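Local atomic coordinates of alpha-galactosidase (Lactobacillus brevis, PDB entry 3MI6), a protein that probably hydrolyses terminal, non-reducing alpha-D-galactose residues from galactosides such as galactose oligosaccharides, galactomannans and galactolipids, as a member of glycosyl hydrolase family 36. Residues M223-H227 with S529-D535; T378-D383 with V418-L424; L411-M417 with I476-R482. All blocks are in the same frame, centred on the assembly; numbering follows the deposited sequence.

Interaction 1 (M223-H227 with S529-D535); sequences MASSH and SGGGRFD
His227 lays its imidazole flat over the backbone of Gly532. Gly532 CA stands 3.3 Å from the centroid of the His227 ring, almost on the ring normal, a CH-pi contact that is possible because the glycine has no side chain to intervene. With CG beside its own backbone N (chi1 -67°), the ring swings back over the glycine loop, and its NE2 edge comes to the carbonyl of Ser529. The bond from His227 NE2 to Ser529 O is 3.2 Å long and only moderately straight, at 148°; it arrives from above the carbonyl plane rather than along a lone pair. On the other ring nitrogen, ND1 is hydrogen-bonded to Tyr483 OH, so that both ring nitrogens are engaged and the rotation of the ring is fixed. A leucine here would probably leave Ser529 O and the Tyr483 hydroxyl without their imidazole mates and lose the flat ring face over Gly532 CA.

Further along, Ala224 CB rests 3.6 Å from Arg533 CG, against the aliphatic start of an arginine whose guanidinium runs on to a salt bridge with Glu416. Ser225 OG faces Asp535 OD2, probably as donor, but the modelled separation is too short to be relied on. Asp535 uses its other oxygen, OD1, to cap Met538 N at the start of helix 536-539.

The contact is thus a buried junction between domains: a loop of the family 36 N-terminal beta domain meets the glycine-rich loop that follows barrel strand 523-526, and Ser529 sits close to Trp200 and Asn481, both predicted substrate-binding residues.

Interaction 2 (T378-D383 with V418-L424); sequences TTSLGD and VSVDSDL
Asp383 reaches across to the backbone of Asp423 and Leu424, and its carboxylate can be followed atom by atom. From CB the chain turns back beside its own backbone N (chi1 -68°), which carries the group to the opposing loop. CG then comes 3.7 Å from Asp423 N, and the two oxygens divide the work. OD2 takes the amide of Asp423 on its syn lone pair, with Asp423 N and Asp383 OD2 3.3 Å apart. OD1 lies against Asp423 CB and also receives a weak bond from Leu424 N, at 3.4 Å from Asp383 OD1. One carboxylate therefore gathers two successive N-H groups. The side chain of Asp423 crosses it at about a right angle, and OD1 of Asp423 lies 4.1 Å from Asp383 OD2; these like charges would probably disfavour each other, while the Asp423 amide, with a weaker share from Leu424 N, would probably offset some of the cost on Asp383.

The main chains complete the join. Ser380 N bonds to Asp421 O at 2.9 Å, and Ser419 N meets Leu381 O at 2.8 Å, in the carbonyl plane and on a lone pair. Ser419 OG sits against Leu381 CB, and Leu424 CD1 touches Gly382, where the absence of a side chain leaves the methyl its place. Asp421, solvent-exposed and the centre of an inverse gamma turn, sets its carboxylate near Thr379 CB.

The contact joins loops at the C-terminal end of the TIM barrel, those that follow neighbouring strands 363-366 and 408-413, with Leu381 near Asp368, a predicted substrate-binding residue.

Interaction 3 (L411-M417 with I476-R482); sequences LWFEPEM and IKWDMNR
Residues 411-417 and 476-482 pair as neighbouring parallel strands of the (beta/alpha)8 barrel, the TIM barrel of this glycosidase, and then run on into its predicted active site. Strands 411-413 and 476-478 lie 4.6 Å apart between axes, their directions differing by 26°. Backbone bonds alternate between them, from Lys477 N to Leu411 O, from Phe413 N to Lys477 O, and last from Asp479 N to Phe413 O at 2.8 Å.

The two faces differ in character. Phe413 CE2 meets Ile476 CD1 at 3.6 Å on the side packed against helix 454-471, whereas Trp412 and Lys477 point into the barrel, where Lys477 NZ forms a salt bridge with Asp367. There the Trp412 indole, carried with CG opposite the backbone N (chi1 177°), sets its CD1 edge against Lys477 CD, the two side chains crossing at a slant, and delivers NE1 to Asp479 OD2, 3.1 Å away. The carboxylate stands nearly perpendicular to the ring and uses its anti lone pair. Asp479 is the predicted nucleophile. Its OD1 is also bonded, to Met480 N and Ser529 N, so that both oxygens are held and the carboxylate is fixed in rotation.

Beyond the strand ends, Glu414 extends alongside the second segment until OE2 receives Asn481 N at 2.8 Å, met from above the carboxylate plane. In the turn from Glu414 to Met417, Pro415 CG lies 3.8 Å from the centroid of the Trp478 five-membered ring, over its face. Glu416, its OE1 bonded to Tyr504 OH, holds the edge of that indole through OE2, which also serves Arg533 and takes Trp478 NE1 in the ring plane, at 2.8 Å and a nearly straight 165°.

Interactions 1 and 3 are wholly buried, while interaction 2 lies farther from the chain's centre and has two exposed aspartates. Regular strand pairing is confined to interaction 3; the other two join loops, by ring-over-glycine contact in interaction 1 and by carboxylate and backbone bonds in interaction 2. Interactions 2 and 3 share the chain that follows strand 408-413, and Leu381 CD2 packs on Met417 CB. Interaction 1 adds a second domain and touches interaction 3 by both polar and apolar contacts, among them Met480 CE on Ala224 CB. Indole and imidazole groups mark the two buried contacts, whereas interaction 2 has no aromatic side chain and relies on backbone and carboxylate bonds.

Interaction 1 (M223-H227 with S529-D535)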
loop_
_atom_site.group_PDB
_atom_site.type_symbol
_atom_site.label_atom_id
_atom_site.label_comp_id
_atom_site.label_asym_id
_atom_site.label_seq_id
_atom_site.Cartn_x
_atom_site.Cartn_y
_atom_site.Cartn_z
HETATM N N MSE D 223 -9.480 -29.111 -19.808
HETATM C CA MSE D 223 -10.756 -29.849 -19.869
HETATM C C MSE D 223 -11.416 -30.080 -18.492
HETATM O O MSE D 223 -12.121 -31.082 -18.275
HETATM C CB MSE D 223 -10.588 -31.193 -20.566
HETATM C CG MSE D 223 -10.596 -31.181 -22.078
HETATM SE SE MSE D 223 -10.448 -33.058 -22.714
HETATM C CE MSE D 223 -10.447 -32.696 -24.622
ATOM N N ALA D 224 -11.160 -29.153 -17.578
ATOM C CA ALA D 224 -11.821 -29.093 -16.287
ATOM C C ALA D 224 -11.605 -27.678 -15.807
ATOM O O ALA D 224 -10.617 -27.043 -16.195
ATOM C CB ALA D 224 -11.201 -30.060 -15.319
ATOM N N SER D 225 -12.534 -27.160 -15.009
ATOM C CA SER D 225 -12.234 -25.970 -14.233
ATOM C C SER D 225 -11.111 -26.539 -13.412
ATOM O O SER D 225 -11.153 -27.712 -13.065
ATOM C CB SER D 225 -13.420 -25.621 -13.347
ATOM O OG SER D 225 -13.893 -26.786 -12.679
ATOM N N SER D 226 -10.073 -25.788 -13.111
ATOM C CA SER D 226 -8.925 -26.496 -12.545
ATOM C C SER D 226 -8.832 -26.561 -11.002
ATOM O O SER D 226 -9.700 -26.079 -10.291
ATOM C CB SER D 226 -7.642 -25.920 -13.147
ATOM O OG SER D 226 -7.715 -24.504 -13.213
ATOM N N HIS D 227 -7.786 -27.215 -10.509
ATOM C CA HIS D 227 -7.261 -26.936 -9.179
ATOM C C HIS D 227 -6.708 -25.505 -9.204
ATOM O O HIS D 227 -6.793 -24.780 -8.233
ATOM C CB HIS D 227 -6.098 -27.886 -8.811
ATOM C CG HIS D 227 -6.496 -29.325 -8.647
ATOM N ND1 HIS D 227 -6.383 -30.252 -9.667
ATOM C CD2 HIS D 227 -6.995 -30.000 -7.581
ATOM C CE1 HIS D 227 -6.805 -31.429 -9.239
ATOM N NE2 HIS D 227 -7.180 -31.304 -7.976
ATOM N N SER D 529 -9.135 -35.387 -7.781
ATOM C CA SER D 529 -7.909 -35.272 -7.003
ATOM C C SER D 529 -8.136 -34.236 -5.908
ATOM O O SER D 529 -7.266 -33.410 -5.620
ATOM C CB SER D 529 -6.739 -34.829 -7.891
ATOM O OG SER D 529 -6.182 -35.912 -8.599
ATOM N N GLY D 530 -9.311 -34.276 -5.293
ATOM C CA GLY D 530 -9.728 -33.200 -4.415
ATOM C C GLY D 530 -10.542 -32.226 -5.228
ATOM O O GLY D 530 -11.469 -32.639 -5.915
ATOM N N GLY D 531 -10.190 -30.948 -5.190
ATOM C CA GLY D 531 -11.052 -29.925 -5.769
ATOM C C GLY D 531 -10.734 -29.430 -7.172
ATOM O O GLY D 531 -10.866 -28.248 -7.458
ATOM N N GLY D 532 -10.341 -30.343 -8.054
ATOM C CA GLY D 532 -9.935 -29.987 -9.397
ATOM C C GLY D 532 -11.094 -29.756 -10.356
ATOM O O GLY D 532 -10.886 -29.388 -11.507
ATOM N N ARG D 533 -12.318 -29.994 -9.900
ATOM C CA ARG D 533 -13.493 -29.667 -10.705
ATOM C C ARG D 533 -14.573 -29.014 -9.867
ATOM O O ARG D 533 -15.738 -29.066 -10.207
ATOM C CB ARG D 533 -14.047 -30.905 -11.401
ATOM C CG ARG D 533 -13.558 -31.072 -12.812
ATOM C CD ARG D 533 -14.663 -31.563 -13.697
ATOM N NE ARG D 533 -15.059 -32.944 -13.403
ATOM C CZ ARG D 533 -14.782 -33.989 -14.180
ATOM N NH1 ARG D 533 -14.087 -33.826 -15.308
ATOM N NH2 ARG D 533 -15.198 -35.196 -13.822
ATOM N N PHE D 534 -14.169 -28.382 -8.779
ATOM C CA PHE D 534 -15.109 -27.857 -7.814
ATOM C C PHE D 534 -15.922 -26.704 -8.405
ATOM O O PHE D 534 -15.554 -25.531 -8.226
ATOM C CB PHE D 534 -14.334 -27.370 -6.590
ATOM C CG PHE D 534 -15.176 -27.209 -5.370
ATOM C CD1 PHE D 534 -15.938 -26.085 -5.195
ATOM C CD2 PHE D 534 -15.202 -28.202 -4.403
ATOM C CE1 PHE D 534 -16.713 -25.948 -4.080
ATOM C CE2 PHE D 534 -15.973 -28.081 -3.280
ATOM C CZ PHE D 534 -16.733 -26.950 -3.110
ATOM N N ASP D 535 -17.025 -27.020 -9.086
ATOM C CA ASP D 535 -17.765 -25.983 -9.795
ATOM C C ASP D 535 -19.271 -26.205 -9.916
ATOM O O ASP D 535 -19.769 -27.290 -9.710
ATOM C CB ASP D 535 -17.152 -25.757 -11.167
ATOM C CG ASP D 535 -17.230 -26.981 -12.046
ATOM O OD1 ASP D 535 -18.237 -27.727 -11.964
ATOM O OD2 ASP D 535 -16.278 -27.187 -12.830
#

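Interaction 2 (T378-D383 with V418-L424)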
loop_
_atom_site.group_PDB
_atom_site.type_symbol
_atom_site.label_atom_id
_atom_site.label_comp_id
_atom_site.label_asym_id
_atom_site.label_seq_id
_atom_site.Cartn_x
_atom_site.Cartn_y
_atom_site.Cartn_z
ATOM N N THR D 378 -1.601 -48.218 -11.069
ATOM C CA THR D 378 -1.088 -48.309 -12.432
ATOM C C THR D 378 -1.696 -49.437 -13.249
ATOM O O THR D 378 -1.078 -49.909 -14.194
ATOM C CB THR D 378 0.442 -48.526 -12.432
ATOM O OG1 THR D 378 0.738 -49.833 -11.923
ATOM C CG2 THR D 378 1.150 -47.492 -11.571
ATOM N N THR D 379 -2.889 -49.887 -12.882
ATOM C CA THR D 379 -3.479 -51.074 -13.509
ATOM C C THR D 379 -4.965 -51.181 -13.208
ATOM O O THR D 379 -5.391 -50.784 -12.139
ATOM C CB THR D 379 -2.843 -52.402 -12.981
ATOM O OG1 THR D 379 -3.810 -53.117 -12.206
ATOM C CG2 THR D 379 -1.610 -52.144 -12.102
ATOM N N SER D 380 -5.746 -51.703 -14.151
ATOM C CA SER D 380 -7.170 -52.032 -13.923
ATOM C C SER D 380 -8.145 -50.873 -13.987
ATOM O O SER D 380 -9.352 -51.068 -13.873
ATOM C CB SER D 380 -7.431 -52.566 -12.506
ATOM O OG SER D 380 -6.477 -53.533 -12.114
ATOM N N LEU D 381 -7.624 -49.664 -14.148
ATOM C CA LEU D 381 -8.476 -48.514 -14.395
ATOM C C LEU D 381 -9.261 -48.710 -15.676
ATOM O O LEU D 381 -8.743 -48.511 -16.755
ATOM C CB LEU D 381 -7.646 -47.233 -14.464
ATOM C CG LEU D 381 -8.085 -46.119 -13.505
ATOM C CD1 LEU D 381 -8.494 -46.667 -12.140
ATOM C CD2 LEU D 381 -6.988 -45.088 -13.355
ATOM N N GLY D 382 -10.517 -49.108 -15.542
ATOM C CA GLY D 382 -11.384 -49.349 -16.681
ATOM C C GLY D 382 -12.171 -50.631 -16.477
ATOM O O GLY D 382 -13.142 -50.899 -17.175
ATOM N N ASP D 383 -11.739 -51.423 -15.503
ATOM C CA ASP D 383 -12.351 -52.712 -15.210
ATOM C C ASP D 383 -13.296 -52.625 -14.018
ATOM O O ASP D 383 -13.007 -53.130 -12.931
ATOM C CB ASP D 383 -11.269 -53.750 -14.928
ATOM C CG ASP D 383 -10.454 -54.085 -16.151
ATOM O OD1 ASP D 383 -10.913 -53.776 -17.270
ATOM O OD2 ASP D 383 -9.360 -54.662 -15.987
ATOM N N VAL D 418 -8.648 -44.776 -18.140
ATOM C CA VAL D 418 -8.251 -46.106 -18.617
ATOM C C VAL D 418 -6.745 -46.346 -18.423
ATOM O O VAL D 418 -5.917 -45.532 -18.838
ATOM C CB VAL D 418 -8.651 -46.326 -20.114
ATOM C CG1 VAL D 418 -7.990 -45.283 -21.012
ATOM C CG2 VAL D 418 -8.348 -47.766 -20.580
ATOM N N SER D 419 -6.403 -47.447 -17.760
ATOM C CA SER D 419 -5.015 -47.890 -17.628
ATOM C C SER D 419 -4.647 -48.819 -18.791
ATOM O O SER D 419 -5.511 -49.511 -19.319
ATOM C CB SER D 419 -4.819 -48.611 -16.293
ATOM O OG SER D 419 -4.337 -47.731 -15.290
ATOM N N VAL D 420 -3.383 -48.835 -19.205
ATOM C CA VAL D 420 -3.001 -49.687 -20.328
ATOM C C VAL D 420 -3.040 -51.153 -19.912
ATOM O O VAL D 420 -3.441 -52.021 -20.696
ATOM C CB VAL D 420 -1.613 -49.347 -20.906
ATOM C CG1 VAL D 420 -1.291 -50.262 -22.070
ATOM C CG2 VAL D 420 -1.564 -47.905 -21.363
ATOM N N ASP D 421 -2.627 -51.432 -18.680
ATOM C CA ASP D 421 -2.832 -52.758 -18.115
ATOM C C ASP D 421 -4.287 -52.908 -17.698
ATOM O O ASP D 421 -4.597 -52.859 -16.513
ATOM C CB ASP D 421 -1.912 -53.012 -16.905
ATOM C CG ASP D 421 -1.912 -54.488 -16.456
ATOM O OD1 ASP D 421 -2.456 -55.345 -17.198
ATOM O OD2 ASP D 421 -1.362 -54.794 -15.370
ATOM N N SER D 422 -5.183 -53.078 -18.663
ATOM C CA SER D 422 -6.579 -53.319 -18.330
ATOM C C SER D 422 -7.392 -53.978 -19.447
ATOM O O SER D 422 -7.261 -53.628 -20.619
ATOM C CB SER D 422 -7.248 -52.018 -17.885
ATOM O OG SER D 422 -7.638 -51.253 -19.000
ATOM N N ASP D 423 -8.245 -54.921 -19.058
ATOM C CA ASP D 423 -9.156 -55.608 -19.977
ATOM C C ASP D 423 -9.824 -54.670 -20.989
ATOM O O ASP D 423 -10.056 -55.046 -22.142
ATOM C CB ASP D 423 -10.254 -56.361 -19.194
ATOM C CG ASP D 423 -9.727 -57.601 -18.443
ATOM O OD1 ASP D 423 -8.488 -57.816 -18.389
ATOM O OD2 ASP D 423 -10.570 -58.359 -17.901
ATOM N N LEU D 424 -10.153 -53.460 -20.547
ATOM C CA LEU D 424 -10.865 -52.509 -21.386
ATOM C C LEU D 424 -9.966 -52.104 -22.543
ATOM O O LEU D 424 -10.411 -51.975 -23.686
ATOM C CB LEU D 424 -11.251 -51.270 -20.572
ATOM C CG LEU D 424 -12.561 -50.544 -20.886
ATOM C CD1 LEU D 424 -12.574 -49.163 -20.229
ATOM C CD2 LEU D 424 -12.778 -50.412 -22.369
#

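Interaction 3 (L411-M417 with I476-R482)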
loop_
_atom_site.group_PDB
_atom_site.type_symbol
_atom_site.label_atom_id
_atom_site.label_comp_id
_atom_site.label_asym_id
_atom_site.label_seq_id
_atom_site.Cartn_x
_atom_site.Cartn_y
_atom_site.Cartn_z
ATOM N N LEU D 411 -19.268 -46.409 -2.878
ATOM C CA LEU D 411 -17.998 -46.810 -3.476
ATOM C C LEU D 411 -17.494 -45.846 -4.547
ATOM O O LEU D 411 -18.222 -44.988 -5.026
ATOM C CB LEU D 411 -18.027 -48.269 -3.985
ATOM C CG LEU D 411 -18.665 -48.640 -5.329
ATOM C CD1 LEU D 411 -17.739 -48.267 -6.449
ATOM C CD2 LEU D 411 -18.961 -50.125 -5.408
ATOM N N TRP D 412 -16.234 -46.039 -4.915
ATOM C CA TRP D 412 -15.431 -45.107 -5.693
ATOM C C TRP D 412 -15.276 -45.587 -7.141
ATOM O O TRP D 412 -14.853 -46.711 -7.400
ATOM C CB TRP D 412 -14.062 -45.026 -5.001
ATOM C CG TRP D 412 -13.006 -44.177 -5.621
ATOM C CD1 TRP D 412 -12.585 -42.965 -5.180
ATOM C CD2 TRP D 412 -12.178 -44.501 -6.753
ATOM N NE1 TRP D 412 -11.564 -42.497 -5.969
ATOM C CE2 TRP D 412 -11.293 -43.421 -6.944
ATOM C CE3 TRP D 412 -12.104 -45.594 -7.627
ATOM C CZ2 TRP D 412 -10.352 -43.392 -7.983
ATOM C CZ3 TRP D 412 -11.167 -45.567 -8.648
ATOM C CH2 TRP D 412 -10.305 -44.476 -8.821
ATOM N N PHE D 413 -15.642 -44.738 -8.085
ATOM C CA PHE D 413 -15.317 -44.963 -9.482
ATOM C C PHE D 413 -14.431 -43.824 -9.981
ATOM O O PHE D 413 -14.428 -42.728 -9.406
ATOM C CB PHE D 413 -16.581 -44.980 -10.336
ATOM C CG PHE D 413 -17.495 -46.132 -10.060
ATOM C CD1 PHE D 413 -17.378 -47.311 -10.778
ATOM C CD2 PHE D 413 -18.491 -46.028 -9.101
ATOM C CE1 PHE D 413 -18.230 -48.373 -10.528
ATOM C CE2 PHE D 413 -19.344 -47.079 -8.849
ATOM C CZ PHE D 413 -19.213 -48.256 -9.559
ATOM N N GLU D 414 -13.695 -44.087 -11.061
ATOM C CA GLU D 414 -13.020 -43.049 -11.845
ATOM C C GLU D 414 -13.276 -43.360 -13.316
ATOM O O GLU D 414 -12.369 -43.777 -14.030
ATOM C CB GLU D 414 -11.510 -43.009 -11.551
ATOM C CG GLU D 414 -10.787 -41.752 -12.047
ATOM C CD GLU D 414 -9.295 -41.747 -11.721
ATOM O OE1 GLU D 414 -8.857 -42.535 -10.862
ATOM O OE2 GLU D 414 -8.551 -40.946 -12.323
ATOM N N PRO D 415 -14.527 -43.149 -13.766
ATOM C CA PRO D 415 -15.097 -43.552 -15.064
ATOM C C PRO D 415 -14.301 -43.100 -16.279
ATOM O O PRO D 415 -13.983 -43.917 -17.155
ATOM C CB PRO D 415 -16.442 -42.827 -15.089
ATOM C CG PRO D 415 -16.788 -42.630 -13.673
ATOM C CD PRO D 415 -15.493 -42.369 -12.971
ATOM N N GLU D 416 -14.013 -41.803 -16.337
ATOM C CA GLU D 416 -13.391 -41.190 -17.505
ATOM C C GLU D 416 -11.978 -41.726 -17.834
ATOM O O GLU D 416 -11.380 -41.317 -18.834
ATOM C CB GLU D 416 -13.367 -39.662 -17.320
ATOM C CG GLU D 416 -14.718 -39.039 -16.894
ATOM C CD GLU D 416 -14.556 -37.779 -16.029
ATOM O OE1 GLU D 416 -14.082 -36.744 -16.548
ATOM O OE2 GLU D 416 -14.906 -37.819 -14.826
HETATM N N MSE D 417 -11.462 -42.651 -17.014
HETATM C CA MSE D 417 -10.054 -43.091 -17.088
HETATM C C MSE D 417 -9.804 -44.546 -17.516
HETATM O O MSE D 417 -10.625 -45.432 -17.275
HETATM C CB MSE D 417 -9.339 -42.830 -15.754
HETATM C CG MSE D 417 -9.353 -41.370 -15.323
HETATM SE SE MSE D 417 -8.583 -40.125 -16.651
HETATM C CE MSE D 417 -9.351 -38.491 -15.926
ATOM N N ILE D 476 -21.889 -42.713 -4.439
ATOM C CA ILE D 476 -20.752 -42.977 -5.305
ATOM C C ILE D 476 -19.774 -41.793 -5.254
ATOM O O ILE D 476 -20.155 -40.632 -5.396
ATOM C CB ILE D 476 -21.217 -43.288 -6.761
ATOM C CG1 ILE D 476 -21.571 -44.772 -6.902
ATOM C CG2 ILE D 476 -20.157 -42.931 -7.765
ATOM C CD1 ILE D 476 -22.248 -45.119 -8.197
ATOM N N LYS D 477 -18.514 -42.091 -4.991
ATOM C CA LYS D 477 -17.471 -41.099 -5.133
ATOM C C LYS D 477 -16.952 -41.240 -6.559
ATOM O O LYS D 477 -16.397 -42.268 -6.937
ATOM C CB LYS D 477 -16.362 -41.335 -4.103
ATOM C CG LYS D 477 -15.361 -40.189 -3.939
ATOM C CD LYS D 477 -14.328 -40.567 -2.866
ATOM C CE LYS D 477 -13.166 -39.583 -2.772
ATOM N NZ LYS D 477 -12.112 -40.001 -1.776
ATOM N N TRP D 478 -17.168 -40.201 -7.352
ATOM C CA TRP D 478 -16.782 -40.187 -8.757
ATOM C C TRP D 478 -15.565 -39.279 -8.939
ATOM O O TRP D 478 -15.676 -38.048 -9.009
ATOM C CB TRP D 478 -17.975 -39.717 -9.593
ATOM C CG TRP D 478 -17.725 -39.458 -11.049
ATOM C CD1 TRP D 478 -16.546 -39.124 -11.638
ATOM C CD2 TRP D 478 -18.704 -39.471 -12.093
ATOM N NE1 TRP D 478 -16.723 -38.935 -12.991
ATOM C CE2 TRP D 478 -18.039 -39.138 -13.295
ATOM C CE3 TRP D 478 -20.080 -39.729 -12.129
ATOM C CZ2 TRP D 478 -18.698 -39.059 -14.518
ATOM C CZ3 TRP D 478 -20.737 -39.647 -13.348
ATOM C CH2 TRP D 478 -20.047 -39.317 -14.526
ATOM N N ASP D 479 -14.401 -39.909 -9.015
ATOM C CA ASP D 479 -13.128 -39.208 -9.005
ATOM C C ASP D 479 -12.626 -38.966 -10.435
ATOM O O ASP D 479 -13.256 -39.392 -11.398
ATOM C CB ASP D 479 -12.130 -40.040 -8.208
ATOM C CG ASP D 479 -10.994 -39.222 -7.662
ATOM O OD1 ASP D 479 -10.803 -38.073 -8.125
ATOM O OD2 ASP D 479 -10.289 -39.737 -6.760
HETATM N N MSE D 480 -11.493 -38.283 -10.565
HETATM C CA MSE D 480 -10.937 -37.905 -11.865
HETATM C C MSE D 480 -9.533 -37.327 -11.642
HETATM O O MSE D 480 -9.393 -36.160 -11.260
HETATM C CB MSE D 480 -11.854 -36.888 -12.554
HETATM C CG MSE D 480 -11.655 -36.774 -14.054
HETATM SE SE MSE D 480 -10.175 -35.608 -14.596
HETATM C CE MSE D 480 -10.949 -33.836 -14.254
ATOM N N ASN D 481 -8.506 -38.142 -11.898
ATOM C CA ASN D 481 -7.168 -37.915 -11.351
ATOM C C ASN D 481 -6.016 -37.536 -12.294
ATOM O O ASN D 481 -4.859 -37.564 -11.889
ATOM C CB ASN D 481 -6.738 -39.131 -10.528
ATOM C CG ASN D 481 -7.455 -39.216 -9.198
ATOM O OD1 ASN D 481 -8.039 -40.252 -8.848
ATOM N ND2 ASN D 481 -7.429 -38.120 -8.450
ATOM N N ARG D 482 -6.301 -37.188 -13.539
ATOM C CA ARG D 482 -5.258 -36.591 -14.360
ATOM C C ARG D 482 -5.833 -35.597 -15.352
ATOM O O ARG D 482 -7.039 -35.530 -15.531
ATOM C CB ARG D 482 -4.464 -37.652 -15.107
ATOM C CG ARG D 482 -5.226 -38.309 -16.222
ATOM C CD ARG D 482 -4.295 -38.869 -17.222
ATOM N NE ARG D 482 -3.768 -37.838 -18.106
ATOM C CZ ARG D 482 -2.864 -38.074 -19.052
ATOM N NH1 ARG D 482 -2.390 -39.303 -19.217
ATOM N NH2 ARG D 482 -2.424 -37.093 -19.832
#